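Local coordinates for uncharacterized protein (PDB 4R9Z) that probably hydrolyses fatty acyl-CoA thioesters, as a double hot-dog thioesterase of the acyl-CoA thioesterase II family, at residues S90-T95 and S108-V113; H60-Y65 and H222-H227; Q22-G27 and D77-D82. All blocks are in the same frame, centred on the assembly; numbering follows the deposited sequence.

Contact 1. Residues S90-T95 and S108-V113; sequences SARRVT and SSFKVV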
loop_
_atom_site.group_PDB
_atom_site.type_symbol
_atom_site.label_atom_id
_atom_site.label_comp_id
_atom_site.label_asym_id
_atom_site.label_seq_id
_atom_site.Cartn_x
_atom_site.Cartn_y
_atom_site.Cartn_z
ATOM N N SER B 90 -1.353 8.300 15.142
ATOM C CA SER B 90 0.068 8.067 15.319
ATOM C C SER B 90 0.632 7.449 14.043
ATOM O O SER B 90 -0.065 6.728 13.328
ATOM C CB SER B 90 0.327 7.148 16.516
ATOM O OG SER B 90 -0.060 7.764 17.729
ATOM N N ALA B 91 1.895 7.738 13.759
ATOM C CA ALA B 91 2.573 7.143 12.620
ATOM C C ALA B 91 3.960 6.681 13.036
ATOM O O ALA B 91 4.632 7.345 13.825
ATOM C CB ALA B 91 2.659 8.128 11.475
ATOM N N ARG B 92 4.376 5.530 12.522
ATOM C CA ARG B 92 5.690 4.983 12.843
ATOM C C ARG B 92 6.442 4.521 11.607
ATOM O O ARG B 92 5.838 4.099 10.624
ATOM C CB ARG B 92 5.565 3.818 13.829
ATOM C CG ARG B 92 4.895 4.192 15.137
ATOM C CD ARG B 92 5.764 5.148 15.933
ATOM N NE ARG B 92 5.195 5.431 17.245
ATOM C CZ ARG B 92 4.592 6.572 17.552
ATOM N NH1 ARG B 92 4.488 7.525 16.640
ATOM N NH2 ARG B 92 4.094 6.762 18.765
ATOM N N ARG B 93 7.765 4.624 11.668
ATOM C CA ARG B 93 8.650 3.963 10.720
ATOM C C ARG B 93 9.339 2.828 11.462
ATOM O O ARG B 93 9.729 2.991 12.612
ATOM C CB ARG B 93 9.705 4.917 10.162
ATOM C CG ARG B 93 10.759 4.207 9.320
ATOM C CD ARG B 93 11.970 5.086 8.992
ATOM N NE ARG B 93 11.676 6.514 8.931
ATOM C CZ ARG B 93 12.556 7.461 9.252
ATOM N NH1 ARG B 93 13.768 7.115 9.669
ATOM N NH2 ARG B 93 12.225 8.748 9.168
ATOM N N VAL B 94 9.457 1.667 10.831
ATOM C CA VAL B 94 10.212 0.578 11.430
ATOM C C VAL B 94 11.226 0.067 10.428
ATOM O O VAL B 94 10.878 -0.263 9.298
ATOM C CB VAL B 94 9.317 -0.581 11.889
ATOM C CG1 VAL B 94 10.171 -1.722 12.410
ATOM C CG2 VAL B 94 8.348 -0.112 12.961
ATOM N N THR B 95 12.486 0.017 10.837
ATOM C CA THR B 95 13.538 -0.506 9.983
ATOM C C THR B 95 14.108 -1.764 10.620
ATOM O O THR B 95 14.531 -1.743 11.773
ATOM C CB THR B 95 14.652 0.540 9.744
ATOM O OG1 THR B 95 14.094 1.697 9.109
ATOM C CG2 THR B 95 15.725 -0.021 8.841
ATOM N N SER B 108 3.532 2.549 9.355
ATOM C CA SER B 108 2.273 2.117 9.939
ATOM C C SER B 108 1.568 3.297 10.562
ATOM O O SER B 108 2.201 4.273 10.954
ATOM C CB SER B 108 2.492 1.027 10.988
ATOM O OG SER B 108 3.450 1.431 11.948
ATOM N N SER B 109 0.249 3.204 10.646
ATOM C CA SER B 109 -0.545 4.295 11.172
ATOM C C SER B 109 -1.529 3.746 12.200
ATOM O O SER B 109 -1.956 2.591 12.114
ATOM C CB SER B 109 -1.264 5.029 10.042
ATOM O OG SER B 109 -1.913 6.194 10.522
ATOM N N PHE B 110 -1.841 4.570 13.193
ATOM C CA PHE B 110 -2.608 4.151 14.363
ATOM C C PHE B 110 -3.623 5.225 14.737
ATOM O O PHE B 110 -3.404 6.407 14.471
ATOM C CB PHE B 110 -1.685 3.896 15.558
ATOM C CG PHE B 110 -0.598 2.902 15.291
ATOM C CD1 PHE B 110 0.578 3.293 14.669
ATOM C CD2 PHE B 110 -0.729 1.589 15.697
ATOM C CE1 PHE B 110 1.588 2.382 14.425
ATOM C CE2 PHE B 110 0.278 0.677 15.458
ATOM C CZ PHE B 110 1.438 1.075 14.821
ATOM N N LYS B 111 -4.728 4.827 15.353
ATOM C CA LYS B 111 -5.616 5.805 15.964
ATOM C C LYS B 111 -6.348 5.219 17.161
ATOM O O LYS B 111 -6.314 4.010 17.395
ATOM C CB LYS B 111 -6.623 6.344 14.949
ATOM C CG LYS B 111 -7.525 5.297 14.346
ATOM C CD LYS B 111 -8.597 5.949 13.488
ATOM C CE LYS B 111 -9.446 6.904 14.307
ATOM N NZ LYS B 111 -10.839 6.973 13.792
ATOM N N VAL B 112 -6.990 6.092 17.932
ATOM C CA VAL B 112 -7.807 5.657 19.053
ATOM C C VAL B 112 -9.189 5.294 18.512
ATOM O O VAL B 112 -9.699 5.948 17.600
ATOM C CB VAL B 112 -7.910 6.745 20.147
ATOM C CG1 VAL B 112 -6.557 6.953 20.815
ATOM C CG2 VAL B 112 -8.413 8.055 19.560
ATOM N N VAL B 113 -9.780 4.236 19.058
ATOM C CA VAL B 113 -10.999 3.660 18.492
ATOM C C VAL B 113 -12.265 4.206 19.164
ATOM O O VAL B 113 -12.239 4.597 20.329
ATOM C CB VAL B 113 -10.965 2.109 18.600
ATOM C CG1 VAL B 113 -12.195 1.471 17.964
ATOM C CG2 VAL B 113 -9.703 1.570 17.943
#

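Contact 2. Residues H60-Y65 and H222-H227; sequences HSVHTY and HSVWFH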
loop_
_atom_site.group_PDB
_atom_site.type_symbol
_atom_site.label_atom_id
_atom_site.label_comp_id
_atom_site.label_asym_id
_atom_site.label_seq_id
_atom_site.Cartn_x
_atom_site.Cartn_y
_atom_site.Cartn_z
ATOM N N HIS B 60 -4.314 0.767 11.879
ATOM C CA HIS B 60 -5.379 0.704 10.898
ATOM C C HIS B 60 -4.798 0.491 9.495
ATOM O O HIS B 60 -5.530 0.148 8.566
ATOM C CB HIS B 60 -6.244 1.960 10.966
ATOM C CG HIS B 60 -5.523 3.221 10.607
ATOM N ND1 HIS B 60 -5.359 3.635 9.305
ATOM C CD2 HIS B 60 -4.927 4.156 11.383
ATOM C CE1 HIS B 60 -4.696 4.780 9.291
ATOM N NE2 HIS B 60 -4.424 5.118 10.535
ATOM N N SER B 61 -3.487 0.684 9.348
ATOM C CA SER B 61 -2.808 0.348 8.098
ATOM C C SER B 61 -1.304 0.211 8.290
ATOM O O SER B 61 -0.736 0.738 9.242
ATOM C CB SER B 61 -3.106 1.386 7.007
ATOM O OG SER B 61 -2.622 2.669 7.346
ATOM N N VAL B 62 -0.662 -0.485 7.358
ATOM C CA VAL B 62 0.775 -0.710 7.414
ATOM C C VAL B 62 1.314 -1.040 6.018
ATOM O O VAL B 62 0.711 -1.802 5.262
ATOM C CB VAL B 62 1.138 -1.855 8.413
ATOM C CG1 VAL B 62 0.387 -3.133 8.080
ATOM C CG2 VAL B 62 2.641 -2.111 8.432
ATOM N N HIS B 63 2.450 -0.447 5.678
ATOM C CA HIS B 63 3.074 -0.669 4.386
ATOM C C HIS B 63 4.496 -1.146 4.598
ATOM O O HIS B 63 5.284 -0.472 5.253
ATOM C CB HIS B 63 3.043 0.612 3.557
ATOM C CG HIS B 63 1.665 1.159 3.358
ATOM N ND1 HIS B 63 0.849 0.761 2.323
ATOM C CD2 HIS B 63 0.949 2.055 4.078
ATOM C CE1 HIS B 63 -0.306 1.397 2.405
ATOM N NE2 HIS B 63 -0.270 2.188 3.461
ATOM N N THR B 64 4.820 -2.312 4.050
ATOM C CA THR B 64 6.112 -2.927 4.304
ATOM C C THR B 64 6.857 -3.236 3.011
ATOM O O THR B 64 6.301 -3.855 2.112
ATOM C CB THR B 64 5.947 -4.228 5.109
ATOM O OG1 THR B 64 5.103 -3.995 6.246
ATOM C CG2 THR B 64 7.290 -4.741 5.571
ATOM N N TYR B 65 8.115 -2.808 2.922
ATOM C CA TYR B 65 8.984 -3.192 1.813
ATOM C C TYR B 65 9.961 -4.258 2.263
ATOM O O TYR B 65 10.642 -4.083 3.259
ATOM C CB TYR B 65 9.769 -1.990 1.266
ATOM C CG TYR B 65 9.102 -1.299 0.104
ATOM C CD1 TYR B 65 8.932 -1.950 -1.107
ATOM C CD2 TYR B 65 8.636 -0.001 0.220
ATOM C CE1 TYR B 65 8.313 -1.326 -2.165
ATOM C CE2 TYR B 65 8.017 0.631 -0.836
ATOM C CZ TYR B 65 7.859 -0.033 -2.026
ATOM O OH TYR B 65 7.243 0.597 -3.078
ATOM N N HIS B 222 4.314 -5.431 0.990
ATOM C CA HIS B 222 3.054 -5.903 1.544
ATOM C C HIS B 222 2.308 -4.736 2.174
ATOM O O HIS B 222 2.890 -3.954 2.922
ATOM C CB HIS B 222 3.303 -6.994 2.586
ATOM C CG HIS B 222 2.056 -7.633 3.110
ATOM N ND1 HIS B 222 1.306 -8.520 2.367
ATOM C CD2 HIS B 222 1.423 -7.510 4.301
ATOM C CE1 HIS B 222 0.272 -8.922 3.080
ATOM N NE2 HIS B 222 0.319 -8.326 4.258
ATOM N N SER B 223 1.016 -4.645 1.901
ATOM C CA SER B 223 0.199 -3.546 2.395
ATOM C C SER B 223 -1.090 -4.083 2.989
ATOM O O SER B 223 -1.747 -4.928 2.378
ATOM C CB SER B 223 -0.133 -2.561 1.269
ATOM O OG SER B 223 0.950 -1.707 0.962
ATOM N N VAL B 224 -1.435 -3.621 4.190
ATOM C CA VAL B 224 -2.669 -4.046 4.849
ATOM C C VAL B 224 -3.461 -2.856 5.371
ATOM O O VAL B 224 -2.919 -2.000 6.060
ATOM C CB VAL B 224 -2.399 -4.993 6.021
ATOM C CG1 VAL B 224 -3.709 -5.485 6.607
ATOM C CG2 VAL B 224 -1.556 -6.161 5.576
ATOM N N TRP B 225 -4.754 -2.822 5.073
ATOM C CA TRP B 225 -5.644 -1.835 5.664
ATOM C C TRP B 225 -6.659 -2.543 6.552
ATOM O O TRP B 225 -7.425 -3.389 6.088
ATOM C CB TRP B 225 -6.348 -1.018 4.576
ATOM C CG TRP B 225 -5.403 -0.276 3.685
ATOM C CD1 TRP B 225 -5.004 1.022 3.812
ATOM C CD2 TRP B 225 -4.722 -0.795 2.536
ATOM N NE1 TRP B 225 -4.123 1.347 2.808
ATOM C CE2 TRP B 225 -3.934 0.248 2.013
ATOM C CE3 TRP B 225 -4.707 -2.039 1.896
ATOM C CZ2 TRP B 225 -3.141 0.087 0.885
ATOM C CZ3 TRP B 225 -3.918 -2.194 0.775
ATOM C CH2 TRP B 225 -3.145 -1.135 0.281
ATOM N N PHE B 226 -6.674 -2.213 7.824
ATOM C CA PHE B 226 -7.528 -2.870 8.772
ATOM C C PHE B 226 -8.886 -2.255 8.830
ATOM O O PHE B 226 -9.030 -1.080 8.729
ATOM C CB PHE B 226 -6.900 -2.869 10.137
ATOM C CG PHE B 226 -5.633 -3.637 10.214
ATOM C CD1 PHE B 226 -5.631 -4.991 10.379
ATOM C CD2 PHE B 226 -4.436 -2.997 10.129
ATOM C CE1 PHE B 226 -4.469 -5.676 10.456
ATOM C CE2 PHE B 226 -3.265 -3.683 10.201
ATOM C CZ PHE B 226 -3.287 -5.027 10.373
ATOM N N HIS B 227 -9.890 -3.087 8.994
ATOM C CA HIS B 227 -11.250 -2.633 8.980
ATOM C C HIS B 227 -11.916 -2.885 10.308
ATOM O O HIS B 227 -12.286 -1.978 11.008
ATOM C CB HIS B 227 -11.988 -3.344 7.874
ATOM C CG HIS B 227 -13.366 -2.851 7.646
ATOM N ND1 HIS B 227 -14.462 -3.436 8.216
ATOM C CD2 HIS B 227 -13.834 -1.851 6.883
ATOM C CE1 HIS B 227 -15.547 -2.804 7.832
ATOM N NE2 HIS B 227 -15.192 -1.837 7.023
#

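Contact 3. Residues Q22-G27 and D77-D82; sequences QWRFVG and DFEVVD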
loop_
_atom_site.group_PDB
_atom_site.type_symbol
_atom_site.label_atom_id
_atom_site.label_comp_id
_atom_site.label_asym_id
_atom_site.label_seq_id
_atom_site.Cartn_x
_atom_site.Cartn_y
_atom_site.Cartn_z
ATOM N N GLN B 22 14.062 2.664 24.059
ATOM C CA GLN B 22 12.799 3.367 23.933
ATOM C C GLN B 22 12.198 3.131 22.547
ATOM O O GLN B 22 10.978 3.074 22.388
ATOM C CB GLN B 22 12.990 4.862 24.206
ATOM C CG GLN B 22 11.724 5.697 24.082
ATOM C CD GLN B 22 10.709 5.411 25.174
ATOM O OE1 GLN B 22 10.923 4.553 26.029
ATOM N NE2 GLN B 22 9.591 6.132 25.145
ATOM N N TRP B 23 13.059 2.963 21.550
ATOM C CA TRP B 23 12.598 2.783 20.183
ATOM C C TRP B 23 13.249 1.578 19.511
ATOM O O TRP B 23 13.370 1.533 18.285
ATOM C CB TRP B 23 12.879 4.038 19.359
ATOM C CG TRP B 23 12.255 5.276 19.900
ATOM C CD1 TRP B 23 12.854 6.220 20.669
ATOM C CD2 TRP B 23 10.902 5.702 19.719
ATOM N NE1 TRP B 23 11.963 7.216 20.977
ATOM C CE2 TRP B 23 10.752 6.919 20.408
ATOM C CE3 TRP B 23 9.798 5.171 19.041
ATOM C CZ2 TRP B 23 9.548 7.619 20.442
ATOM C CZ3 TRP B 23 8.601 5.869 19.072
ATOM C CH2 TRP B 23 8.487 7.079 19.769
ATOM N N ARG B 24 13.647 0.588 20.300
ATOM C CA ARG B 24 14.445 -0.494 19.747
ATOM C C ARG B 24 14.068 -1.834 20.345
ATOM O O ARG B 24 13.845 -1.955 21.548
ATOM C CB ARG B 24 15.934 -0.214 19.952
ATOM C CG ARG B 24 16.458 0.891 19.047
ATOM C CD ARG B 24 17.961 0.981 19.057
ATOM N NE ARG B 24 18.416 2.219 18.433
ATOM C CZ ARG B 24 18.745 2.340 17.152
ATOM N NH1 ARG B 24 18.676 1.293 16.342
ATOM N NH2 ARG B 24 19.148 3.514 16.683
ATOM N N PHE B 25 13.965 -2.824 19.467
ATOM C CA PHE B 25 13.518 -4.164 19.818
ATOM C C PHE B 25 14.372 -5.188 19.087
ATOM O O PHE B 25 14.956 -4.894 18.043
ATOM C CB PHE B 25 12.043 -4.374 19.460
ATOM C CG PHE B 25 11.121 -3.337 20.032
ATOM C CD1 PHE B 25 10.919 -2.132 19.375
ATOM C CD2 PHE B 25 10.438 -3.573 21.212
ATOM C CE1 PHE B 25 10.072 -1.176 19.894
ATOM C CE2 PHE B 25 9.584 -2.620 21.735
ATOM C CZ PHE B 25 9.401 -1.419 21.076
ATOM N N VAL B 26 14.422 -6.398 19.623
ATOM C CA VAL B 26 15.064 -7.497 18.925
ATOM C C VAL B 26 14.046 -8.616 18.770
ATOM O O VAL B 26 13.318 -8.947 19.706
ATOM C CB VAL B 26 16.320 -8.007 19.677
ATOM C CG1 VAL B 26 17.067 -9.042 18.849
ATOM C CG2 VAL B 26 17.237 -6.844 20.031
ATOM N N GLY B 27 13.970 -9.169 17.565
ATOM C CA GLY B 27 13.007 -10.210 17.270
ATOM C C GLY B 27 13.686 -11.511 16.906
ATOM O O GLY B 27 14.557 -11.553 16.036
ATOM N N ASP B 77 17.186 -6.813 14.474
ATOM C CA ASP B 77 17.047 -5.564 15.223
ATOM C C ASP B 77 16.016 -4.647 14.581
ATOM O O ASP B 77 16.159 -4.268 13.416
ATOM C CB ASP B 77 18.383 -4.817 15.309
ATOM C CG ASP B 77 19.494 -5.658 15.905
ATOM O OD1 ASP B 77 19.246 -6.371 16.900
ATOM O OD2 ASP B 77 20.624 -5.599 15.373
ATOM N N PHE B 78 14.996 -4.269 15.347
ATOM C CA PHE B 78 13.982 -3.342 14.857
ATOM C C PHE B 78 14.140 -1.959 15.472
ATOM O O PHE B 78 14.021 -1.796 16.686
ATOM C CB PHE B 78 12.576 -3.862 15.155
ATOM C CG PHE B 78 12.253 -5.169 14.494
ATOM C CD1 PHE B 78 12.640 -6.368 15.067
ATOM C CD2 PHE B 78 11.546 -5.198 13.301
ATOM C CE1 PHE B 78 12.337 -7.566 14.461
ATOM C CE2 PHE B 78 11.241 -6.396 12.689
ATOM C CZ PHE B 78 11.637 -7.581 13.269
ATOM N N GLU B 79 14.404 -0.962 14.633
ATOM C CA GLU B 79 14.400 0.425 15.081
ATOM C C GLU B 79 13.081 1.092 14.713
ATOM O O GLU B 79 12.645 1.026 13.564
ATOM C CB GLU B 79 15.566 1.211 14.474
ATOM C CG GLU B 79 15.575 2.685 14.884
ATOM C CD GLU B 79 16.582 3.526 14.114
ATOM O OE1 GLU B 79 17.080 3.067 13.061
ATOM O OE2 GLU B 79 16.857 4.664 14.554
ATOM N N VAL B 80 12.448 1.729 15.694
ATOM C CA VAL B 80 11.205 2.464 15.473
ATOM C C VAL B 80 11.451 3.973 15.490
ATOM O O VAL B 80 12.259 4.470 16.276
ATOM C CB VAL B 80 10.141 2.115 16.531
ATOM C CG1 VAL B 80 8.830 2.824 16.233
ATOM C CG2 VAL B 80 9.936 0.616 16.604
ATOM N N VAL B 81 10.772 4.688 14.598
ATOM C CA VAL B 81 10.878 6.139 14.519
ATOM C C VAL B 81 9.491 6.791 14.573
ATOM O O VAL B 81 8.558 6.334 13.920
ATOM C CB VAL B 81 11.620 6.573 13.241
ATOM C CG1 VAL B 81 11.551 8.083 13.059
ATOM C CG2 VAL B 81 13.067 6.107 13.294
ATOM N N ASP B 82 9.357 7.829 15.390
ATOM C CA ASP B 82 8.103 8.555 15.549
ATOM C C ASP B 82 7.891 9.546 14.396
ATOM O O ASP B 82 8.507 10.605 14.359
ATOM C CB ASP B 82 8.096 9.278 16.905
ATOM C CG ASP B 82 6.863 10.145 17.119
ATOM O OD1 ASP B 82 5.847 9.955 16.422
ATOM O OD2 ASP B 82 6.906 11.018 18.008
#

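Contact 1. Residues S90-T95 and S108-V113
Arg-92 NH1 is held by three partners. One lies in its own strand: Ala-91 O, 2.8 Å from Arg-92 NH1 and close to the guanidinium plane. The others are Asp-82 OD1, by a salt bridge, and Gln-84 O, by a weak hydrogen bond, while NH2 pairs with Glu-85 OE1 and NE with Thr-53 OG1, so all three nitrogens are engaged. The chain bends at chi2 (-67°), and its end leads away from 108-113. Only the aliphatic part stays beside that segment. Arg-92 CG lies 3.8 Å from CE1 of Phe-110, and the two side chains cross at about a right angle. Phe-110 CG is anti to its own carbonyl carbon (chi1 -56°), and Ser-90 O lies in the plane of the ring, at its edge.

Strands 89-98 and 101-111 form a beta hairpin of the N-terminal hot-dog domain. Ser-90 pairs with Phe-110 and Arg-92 with Ser-108, both as antiparallel hydrogen-bonded pairs. Phe-110 N is 2.8 Å from Ser-90 O, in the carbonyl plane. The return bond, from Ser-90 N to Phe-110 O, is 2.9 Å long, with its donor above the carbonyl plane. Arg-92 N gives a nearly straight bond of 3.0 Å to Ser-108 O (164°). Arg-92, Ser-108 and Phe-110 face helix 39-52, where they touch Ala-50 and Ser-51. Ala-91 and Ser-109 form the non-hydrogen-bonded pair between these two and point to the other face. There Ser-109 OG bonds to His-60 NE2 and to Arg-220 of the second subunit, while Ala-91 packs on Leu-67 of that subunit.

Contact 2. Residues H60-Y65 and H222-H227
The two hot-dog domains of the chain meet here. Strand 58-66 of the N-terminal half lies beside strand 218-226 of the C-terminal half, almost exactly antiparallel. Val-62 with Val-224 and Thr-64 with His-222 are the hydrogen-bonded pairs. Val-224 N reaches Val-62 O at 3.0 Å, nearly along the C=O axis. Thr-64 N and His-222 O are 2.8 Å apart and meet in the same way. At the other end Phe-226 N bonds to His-60 O at 2.7 Å, from above the carbonyl plane.

Val-62 and Val-224 lie side by side, with Val-62 CG1 3.9 Å from Val-224 CB. Val-224 CG1 also sits over one face of the Phe-226 ring, toward its rim. The edge of that ring meets the backbone of His-60 and Ser-61. Helices 39-52 and 188-201 cover this side.

The opposite face meets the second subunit, where Ser-61 OG bonds to Tyr-65, Glu-270 and Asp-221, and His-63 and Ser-223 pack on Ser-223 and His-63. His-60 NE2 bonds to Ser-109 OG, and its ND1 to the same Glu-270, whose carboxylate may favour a protonated ring. His-63 ND1 and Ser-223 OG share a hydrogen bond of 2.8 Å. Chi1 of His-63 (-57°) puts CG anti to the carbonyl carbon, and chi2 (-87°) turns the ring so that its edge meets the indole. His-63 CE1 comes within 3.5 Å of Trp-225 CZ2, and the ring stands at 75° to the five-membered ring of Trp-225. Either ND1 or OG could be the donor; either way the bond holds the imidazole with its edge set against the indole.

Contact 3. Residues Q22-G27 and D77-D82
Trp-23, Phe-78 and Val-80 have the most surface buried here. They join the short strand 24-27 to strand 76-85, near one end of the antiparallel sheet of the N-terminal hot-dog domain. Trp-23 stands just before its strand, but its backbone already pairs: Val-80 N bonds to Trp-23 O at 2.8 Å, almost straight (173°). The Trp-23 side chain crosses that of Val-80 at about a right angle. Val-80 CB lies in the indole plane, at its edge, and Trp-23 CE3 is 3.8 Å from Val-80 CG1. Trp-23 CH2 meets Asp-82 CB at 3.6 Å.

The other branch of Val-80 serves a second ring: its CG2 is 3.7 Å from Phe-25 CE1, at the ring edge. Phe-25 and Phe-78 form a hydrogen-bonded pair, and Phe-78 N reaches Phe-25 O at 2.8 Å. Both rings point to helix 39-52, Phe-25 to Ala-49 and Phe-78 to Ala-46. The Phe-78 ring turns its edge to the bare backbone of Gly-27, whose N is 3.9 Å from Phe-78 CE1.

On the other face Arg-24 and Glu-79 run side by side. Their guanidinium and carboxylate planes stack 23° apart, with Glu-79 CG over one guanidinium face, toward its rim. Glu-79 OE1 is taken by Arg-97. Glu-79 OE2 forms a salt bridge of 3.3 Å with Arg-24 NH2, but from well out of the guanidinium plane, so no N-H points at it.

How the contacts relate
From the N terminus, segment 22-27 comes first. The chain then runs through helix 39-52 and strand 58-66, the first partner of contact 2, before contact 3 closes at 77-82. Contacts 2 and 3 therefore cross. The next two strands make the hairpin of contact 1, which opens and closes before the chain reaches 222-227, so it lies wholly within the long loop of contact 2. Contact 3 closes before contact 1 opens. Side by side the strands run 24-27, 76-85, 89-98, 101-111, 58-66 and 218-226. Contact 1 thus bridges the strands of contact 3 to contact 2, which joins the two hot-dog domains.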